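Local coordinates for protein listeriolysin O (Listeria monocytogenes, PDB 4CDB) that binds cholesterol-containing host membranes, changes conformation and assembles into an oligomeric, beta-stranded transmembrane pore that lyses the cell, at residues D21-D24 with K25-G29; Q78-N81 with A82-S85; L194-F198 with G199-E203; Y431-G434 with N435-N438. One frame throughout, in Å; residues are numbered along the deposited sequence.

Contact 1: D21-D24 with K25-G29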
# COMPACT_ATOMS: atom_id res chain seq x y z
N ASP A 21 -16.15 -31.48 -31.45
CA ASP A 21 -15.15 -31.09 -32.43
C ASP A 21 -15.44 -29.68 -32.97
O ASP A 21 -14.51 -28.90 -33.19
CB ASP A 21 -15.10 -32.11 -33.56
CG ASP A 21 -14.14 -31.71 -34.66
OD1 ASP A 21 -12.93 -31.98 -34.52
OD2 ASP A 21 -14.60 -31.13 -35.67
N GLU A 22 -16.71 -29.37 -33.19
CA GLU A 22 -17.09 -28.03 -33.63
C GLU A 22 -16.73 -26.98 -32.58
O GLU A 22 -16.30 -25.88 -32.92
CB GLU A 22 -18.58 -27.96 -33.95
CG GLU A 22 -19.01 -28.72 -35.20
CD GLU A 22 -20.51 -28.67 -35.42
OE1 GLU A 22 -21.22 -28.16 -34.52
OE2 GLU A 22 -20.97 -29.13 -36.48
N ILE A 23 -16.92 -27.33 -31.31
CA ILE A 23 -16.55 -26.42 -30.22
C ILE A 23 -15.05 -26.19 -30.20
O ILE A 23 -14.59 -25.05 -30.09
CB ILE A 23 -17.04 -26.94 -28.85
CG1 ILE A 23 -18.56 -26.88 -28.77
CG2 ILE A 23 -16.43 -26.13 -27.72
CD1 ILE A 23 -19.15 -27.56 -27.55
N ASP A 24 -14.27 -27.26 -30.34
CA ASP A 24 -12.82 -27.16 -30.38
C ASP A 24 -12.35 -26.18 -31.45
O ASP A 24 -11.57 -25.28 -31.17
CB ASP A 24 -12.18 -28.53 -30.63
CG ASP A 24 -12.26 -29.44 -29.42
OD1 ASP A 24 -12.34 -28.93 -28.29
OD2 ASP A 24 -12.24 -30.68 -29.61
N LYS A 25 -12.84 -26.36 -32.67
CA LYS A 25 -12.42 -25.52 -33.80
C LYS A 25 -12.88 -24.08 -33.66
O LYS A 25 -12.20 -23.16 -34.11
CB LYS A 25 -12.92 -26.12 -35.12
CG LYS A 25 -12.49 -27.56 -35.34
CD LYS A 25 -10.99 -27.71 -35.18
CE LYS A 25 -10.57 -29.16 -35.16
NZ LYS A 25 -10.92 -29.85 -36.43
N TYR A 26 -14.04 -23.87 -33.05
CA TYR A 26 -14.55 -22.52 -32.83
C TYR A 26 -13.68 -21.75 -31.84
O TYR A 26 -13.31 -20.60 -32.08
CB TYR A 26 -16.01 -22.54 -32.35
CG TYR A 26 -16.53 -21.17 -31.97
CD1 TYR A 26 -16.85 -20.23 -32.94
CD2 TYR A 26 -16.71 -20.82 -30.64
CE1 TYR A 26 -17.33 -18.98 -32.60
CE2 TYR A 26 -17.19 -19.58 -30.28
CZ TYR A 26 -17.50 -18.66 -31.27
OH TYR A 26 -17.97 -17.42 -30.91
N ILE A 27 -13.35 -22.39 -30.72
CA ILE A 27 -12.53 -21.75 -29.70
C ILE A 27 -11.09 -21.55 -30.19
O ILE A 27 -10.49 -20.50 -29.98
CB ILE A 27 -12.56 -22.53 -28.37
CG1 ILE A 27 -13.98 -22.57 -27.82
CG2 ILE A 27 -11.61 -21.91 -27.35
CD1 ILE A 27 -14.11 -23.30 -26.49
N GLN A 28 -10.55 -22.56 -30.87
CA GLN A 28 -9.21 -22.48 -31.43
C GLN A 28 -9.12 -21.44 -32.55
O GLN A 28 -8.04 -21.00 -32.91
CB GLN A 28 -8.74 -23.85 -31.93
CG GLN A 28 -8.46 -24.86 -30.82
CD GLN A 28 -8.20 -26.26 -31.35
OE1 GLN A 28 -8.22 -26.50 -32.55
NE2 GLN A 28 -7.95 -27.19 -30.43
N GLY A 29 -10.27 -21.07 -33.11
CA GLY A 29 -10.31 -20.09 -34.18
C GLY A 29 -10.40 -18.66 -33.67
O GLY A 29 -10.31 -17.71 -34.45

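Contact 2: Q78-N81 with A82-S85. With NA (sodium ion), chain N; NA (sodium ion), chain J.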
# COMPACT_ATOMS: atom_id res chain seq x y z
N GLN A 78 -7.91 -10.87 -7.58
CA GLN A 78 -8.40 -10.64 -6.23
C GLN A 78 -9.87 -11.04 -6.09
O GLN A 78 -10.60 -11.10 -7.08
CB GLN A 78 -8.22 -9.17 -5.85
CG GLN A 78 -6.76 -8.72 -5.84
CD GLN A 78 -5.92 -9.56 -4.91
OE1 GLN A 78 -6.19 -9.63 -3.71
NE2 GLN A 78 -4.90 -10.22 -5.46
N VAL A 79 -10.29 -11.31 -4.86
CA VAL A 79 -11.66 -11.73 -4.60
C VAL A 79 -12.40 -10.72 -3.73
O VAL A 79 -11.92 -10.33 -2.67
CB VAL A 79 -11.70 -13.10 -3.88
CG1 VAL A 79 -13.14 -13.47 -3.54
CG2 VAL A 79 -11.06 -14.18 -4.74
N VAL A 80 -13.58 -10.28 -4.19
CA VAL A 80 -14.44 -9.46 -3.35
C VAL A 80 -15.14 -10.38 -2.35
O VAL A 80 -15.92 -11.24 -2.74
CB VAL A 80 -15.48 -8.69 -4.18
CG1 VAL A 80 -16.43 -7.91 -3.28
CG2 VAL A 80 -14.79 -7.76 -5.17
N ASN A 81 -14.83 -10.20 -1.07
CA ASN A 81 -15.25 -11.13 -0.02
C ASN A 81 -16.74 -11.43 0.03
O ASN A 81 -17.15 -12.57 0.28
CB ASN A 81 -14.77 -10.65 1.35
CG ASN A 81 -15.27 -11.52 2.48
OD1 ASN A 81 -16.20 -11.14 3.20
ND2 ASN A 81 -14.67 -12.69 2.64
N ALA A 82 -17.56 -10.42 -0.23
CA ALA A 82 -19.01 -10.58 -0.20
C ALA A 82 -19.51 -11.59 -1.24
O ALA A 82 -20.52 -12.25 -1.02
CB ALA A 82 -19.69 -9.24 -0.40
N ILE A 83 -18.79 -11.71 -2.35
CA ILE A 83 -19.19 -12.64 -3.41
C ILE A 83 -18.14 -13.73 -3.62
O ILE A 83 -17.99 -14.25 -4.73
CB ILE A 83 -19.45 -11.90 -4.74
CG1 ILE A 83 -18.21 -11.13 -5.19
CG2 ILE A 83 -20.63 -10.95 -4.60
CD1 ILE A 83 -18.34 -10.50 -6.57
N SER A 84 -17.42 -14.07 -2.56
CA SER A 84 -16.36 -15.07 -2.63
C SER A 84 -16.88 -16.45 -3.00
O SER A 84 -16.17 -17.25 -3.59
CB SER A 84 -15.61 -15.14 -1.29
OG SER A 84 -16.45 -15.64 -0.27
N SER A 85 -18.14 -16.72 -2.65
CA SER A 85 -18.75 -18.02 -2.92
C SER A 85 -18.92 -18.29 -4.41
O SER A 85 -19.09 -19.43 -4.83
CB SER A 85 -20.11 -18.12 -2.21
OG SER A 85 -20.95 -17.05 -2.59
NA NA N . -6.56 -6.86 -2.81
NA NA J . -17.77 -21.34 -3.69
O HOH W 1 -4.18 -7.82 -2.74

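Contact 3: L194-F198 with G199-E203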
# COMPACT_ATOMS: atom_id res chain seq x y z
N LEU A 194 -12.32 0.76 5.15
CA LEU A 194 -11.09 1.47 5.47
C LEU A 194 -11.24 2.99 5.36
O LEU A 194 -10.77 3.73 6.22
CB LEU A 194 -9.95 1.01 4.57
CG LEU A 194 -9.44 -0.42 4.77
CD1 LEU A 194 -8.23 -0.69 3.90
CD2 LEU A 194 -9.12 -0.67 6.24
N ASN A 195 -11.88 3.43 4.28
CA ASN A 195 -12.09 4.86 4.02
C ASN A 195 -10.79 5.66 4.00
O ASN A 195 -10.55 6.50 4.86
CB ASN A 195 -13.07 5.46 5.04
CG ASN A 195 -14.43 4.79 5.02
OD1 ASN A 195 -14.89 4.27 6.04
ND2 ASN A 195 -15.08 4.79 3.86
N VAL A 196 -9.95 5.39 3.00
CA VAL A 196 -8.70 6.12 2.84
C VAL A 196 -8.97 7.59 2.54
O VAL A 196 -9.70 7.92 1.60
CB VAL A 196 -7.83 5.51 1.72
CG1 VAL A 196 -6.56 6.33 1.54
CG2 VAL A 196 -7.50 4.05 2.04
N ASN A 197 -8.38 8.47 3.33
CA ASN A 197 -8.61 9.91 3.20
C ASN A 197 -7.70 10.54 2.14
O ASN A 197 -6.69 11.16 2.47
CB ASN A 197 -8.40 10.60 4.55
CG ASN A 197 -9.07 11.96 4.62
OD1 ASN A 197 -9.17 12.67 3.62
ND2 ASN A 197 -9.52 12.34 5.81
N PHE A 198 -8.07 10.38 0.87
CA PHE A 198 -7.28 10.89 -0.24
C PHE A 198 -7.21 12.42 -0.25
O PHE A 198 -6.23 13.00 -0.72
CB PHE A 198 -7.83 10.38 -1.57
CG PHE A 198 -7.77 8.88 -1.72
CD1 PHE A 198 -6.56 8.22 -1.81
CD2 PHE A 198 -8.94 8.13 -1.78
CE1 PHE A 198 -6.51 6.84 -1.94
CE2 PHE A 198 -8.89 6.76 -1.92
CZ PHE A 198 -7.68 6.11 -2.00
N GLY A 199 -8.26 13.06 0.25
CA GLY A 199 -8.31 14.51 0.31
C GLY A 199 -7.27 15.09 1.24
O GLY A 199 -6.54 16.02 0.87
N ALA A 200 -7.19 14.55 2.45
CA ALA A 200 -6.26 15.04 3.46
C ALA A 200 -4.81 14.78 3.06
O ALA A 200 -3.92 15.59 3.34
CB ALA A 200 -6.56 14.41 4.81
N ILE A 201 -4.57 13.64 2.41
CA ILE A 201 -3.24 13.30 1.92
C ILE A 201 -2.83 14.27 0.81
O ILE A 201 -1.67 14.66 0.72
CB ILE A 201 -3.21 11.86 1.37
CG1 ILE A 201 -3.58 10.86 2.47
CG2 ILE A 201 -1.84 11.52 0.82
CD1 ILE A 201 -3.76 9.44 1.98
N SER A 202 -3.79 14.66 -0.01
CA SER A 202 -3.53 15.58 -1.11
C SER A 202 -3.22 16.99 -0.61
O SER A 202 -2.59 17.78 -1.30
CB SER A 202 -4.72 15.61 -2.07
OG SER A 202 -4.46 16.48 -3.16
N GLU A 203 -3.68 17.30 0.60
CA GLU A 203 -3.43 18.60 1.21
C GLU A 203 -2.17 18.58 2.07
O GLU A 203 -1.75 19.62 2.58
CB GLU A 203 -4.64 19.04 2.04
CG GLU A 203 -5.91 19.23 1.23
CD GLU A 203 -7.16 19.29 2.10
OE1 GLU A 203 -7.09 18.83 3.26
OE2 GLU A 203 -8.20 19.79 1.62
O HOH W 2 -10.34 12.13 1.30

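Contact 4: Y431-G434 with N435-N438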
# COMPACT_ATOMS: atom_id res chain seq x y z
N TYR A 431 11.59 36.55 17.17
CA TYR A 431 10.70 35.47 16.78
C TYR A 431 10.87 35.10 15.31
O TYR A 431 10.49 35.86 14.42
CB TYR A 431 9.24 35.84 17.08
CG TYR A 431 8.92 35.91 18.56
CD1 TYR A 431 9.26 37.03 19.31
CD2 TYR A 431 8.29 34.85 19.20
CE1 TYR A 431 8.97 37.09 20.66
CE2 TYR A 431 8.00 34.91 20.55
CZ TYR A 431 8.34 36.03 21.28
OH TYR A 431 8.05 36.08 22.62
N LEU A 432 11.46 33.93 15.07
CA LEU A 432 11.73 33.47 13.71
C LEU A 432 10.66 32.50 13.23
O LEU A 432 10.33 31.53 13.92
CB LEU A 432 13.10 32.80 13.64
CG LEU A 432 14.30 33.66 14.07
CD1 LEU A 432 15.59 32.87 13.93
CD2 LEU A 432 14.36 34.94 13.26
N PRO A 433 10.10 32.75 12.04
CA PRO A 433 9.13 31.84 11.42
C PRO A 433 9.82 30.56 10.94
O PRO A 433 11.05 30.52 10.89
CB PRO A 433 8.62 32.64 10.22
CG PRO A 433 9.74 33.57 9.88
CD PRO A 433 10.37 33.93 11.20
N GLY A 434 9.03 29.54 10.60
CA GLY A 434 9.58 28.25 10.22
C GLY A 434 10.42 28.28 8.96
O GLY A 434 11.38 27.51 8.83
N ASN A 435 10.08 29.17 8.04
CA ASN A 435 10.78 29.26 6.77
C ASN A 435 12.05 30.10 6.83
O ASN A 435 12.55 30.58 5.80
CB ASN A 435 9.85 29.79 5.67
CG ASN A 435 9.22 31.12 6.03
OD1 ASN A 435 8.89 31.37 7.19
ND2 ASN A 435 9.04 31.98 5.04
N ALA A 436 12.59 30.29 8.03
CA ALA A 436 13.80 31.07 8.21
C ALA A 436 15.05 30.19 8.24
O ALA A 436 15.07 29.17 8.93
CB ALA A 436 13.72 31.91 9.48
N ARG A 437 16.07 30.59 7.50
CA ARG A 437 17.34 29.87 7.51
C ARG A 437 18.53 30.82 7.39
O ARG A 437 18.36 32.02 7.17
CB ARG A 437 17.39 28.81 6.42
CG ARG A 437 17.20 29.34 5.00
CD ARG A 437 17.23 28.20 3.99
NE ARG A 437 16.91 28.64 2.64
CZ ARG A 437 17.81 28.89 1.69
NH1 ARG A 437 19.11 28.74 1.95
NH2 ARG A 437 17.42 29.29 0.49
N ASN A 438 19.73 30.28 7.55
CA ASN A 438 20.97 31.06 7.50
C ASN A 438 20.97 32.22 8.49
O ASN A 438 21.08 33.38 8.10
CB ASN A 438 21.23 31.55 6.07
CG ASN A 438 21.58 30.43 5.12
OD1 ASN A 438 22.28 29.49 5.49
ND2 ASN A 438 21.09 30.52 3.89

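Contact 1: D21-D24 with K25-G29
The backbones of D21-D24 and K25-G29 form successive turns of one alpha helix, joined by four i to i+4 hydrogen bonds. K25 N donates to D21 O, Y26 N to E22 O, I27 N to I23 O and Q28 N to D24 O. The bond from Q28 N to D24 O is 2.9 Å long, and that from I27 N to I23 O is close to straight at 168°, the donor lying nearly in line with C=O.

On top of this framework, K25 and Q28 lie back over the preceding turn on the outer side of the helix. The first torsion of K25 (chi1 -55°) sets CG beside its backbone N and 3.2 Å from D21 O; bends at chi2 and chi4 then turn the chain toward the D21 carboxylate. There K25 NZ forms a salt bridge with D21 OD1 that is weak at 3.5 Å, and both residues lie toward the solvent. Q28 stays extended beyond CG and runs alongside the D24 carbonyl, with Q28 CG 3.2 Å from D24 O.

On the buried side the contact is apolar: I23 and I27 lie side by side and point the same way, I23 CG2 touching I27 CD1 at 3.9 Å. Residues beyond the helix complete the setting. I23 and Y26 pack on helix 238-243, Y26 OH is bonded to V246 O, and the buried D24 carboxylate is shared between a salt bridge to R227 and a hydrogen bond to S229 OG. Such a division, with i to i+4 ion pairing outside and isoleucines within, is characteristic of an amphipathic surface helix.

Contact 2: Q78-N81 with A82-S85
Two flat peptide groups, those ending in V80 O and N81 O, receive the turn that follows them over their faces. I83 N approaches V80 O at 2.9 Å from 40° above the carbonyl plane. S84 N stands still more squarely over its acceptor, 74° out of the plane of the N81 carbonyl and 3.2 Å from N81 O. The hydroxyl of the same serine, S84 OG, adds at most a weak bond to N81 O.

Both backbone bonds span three residues, the spacing of a 3-10 turn, and here they shape the loop between strands 77-78 and 92-94. Two apolar contacts back the turn. I83 CG1 slants across V80 CB at 3.8 Å, while V79 CG1, swung away from its own N (chi1 176°), rests 3.7 Å from S84 CB.

A sodium ion lies near each end of the stretch. The Q78 chain, bent at chi2, offers OE1 to one ion at 2.9 Å; a water, Y265 OH and F183 O also bind that ion, and K214 NZ donates to the same amide oxygen. S85 uses its backbone instead, S85 O lying 2.6 Å from the second sodium.

Contact 3: L194-F198 with G199-E203
I201 makes the tight side of this helix start, its CG1 pressed to 3.1 Å from N197 O while I201 N donates to the same oxygen in a 3.3 Å bond. One carbonyl is thus engaged by both the backbone and the side chain of a single residue. S202 N, bonded to F198 O at 3.0 Å, continues the helix, and S202 O is held by K65 NZ. I201 CD1 extends to 4.2 Å from V196 CG1, and the two buried side chains continue onto E208 of strand 207-222. V196 CG1 also lies over one face of the F198 ring, offset toward the rim.

N197 is the N-cap of helix 198-202. With its CG turned away from its own backbone N (chi1 -160°), OD1 accepts from A200 N at 3.0 Å, the donor standing 50° above the amide plane, and A200 CB nestles against the same amide. This cap sits in a segment, 196-205, that is expected to become a membrane-spanning beta strand in the pore, consistent with the helix being a form of the soluble toxin.

The other side is looser and wetter. A water donates to N197 OD1 at 2.7 Å and lies beside G199 N at a distance so short that its detail is doubtful. G199 is exposed and brings no side chain to the contact.

Contact 4: Y431-G434 with N435-N438
A type I beta turn from P433 to A436 links strand 426-432 to strand 436-449 in the beta-sandwich domain. The closing bond runs from A436 N to P433 O, 3.3 Å long with an angle of 141° at the hydrogen. The donor stands 52° out of the carbonyl plane, so it meets the carbonyl from above that plane rather than along a lone pair. G434 and N435 take the two central positions.

Around that bond the side chains close on one another. A436 CB sits 3.3 Å from P433 O and also approaches P433 CD and L432 CB, each at 4.3 Å, in a loose apolar cluster beside the turn. The N435 amide turns back across the proline, its OD1 at the CB-CG edge of the ring: the first torsion (chi1 55°) places CG between the backbone N and the carbonyl carbon, which brings N435 OD1 to 3.3 Å from P433 CB and 3.6 Å from P433 CG. The opposite end of the same amide is held as well, because N435 ND2 donates to V400 O; the rotation of the group is thereby fixed, with oxygen on the proline and nitrogen on the neighbouring strand.

L432 carries the contact inward, touching W397 of strand 391-402 and I381 of strand 362-385. These two strands belong to different sheets, one paired with each strand that the turn joins. This is therefore no hairpin but a tight turn passing from sheet to sheet, the kind of connection typical of a beta sandwich.

In the fold
The four local contacts follow one another in series along an elongated chain, and none touches another. Contacts 1 and 4 lie on opposite sides of the chain's centre, their centres 75 Å apart. Contacts 2 and 3 are the closest pair: their nearest atoms are about 12 Å apart and their centres 25 Å. Contact 3 is nearest the chain's centre, at 13 Å, and alone lies in a segment that is expected to convert to membrane-spanning strand. From there the centre of contact 4 is 30 Å away, in the sandwich domain that also holds the conserved undecapeptide, the T477-L478 pair assigned to cholesterol binding and the pocket occupied by tris(hydroxyethyl)aminomethane. Sodium ions are bound directly at contact 2.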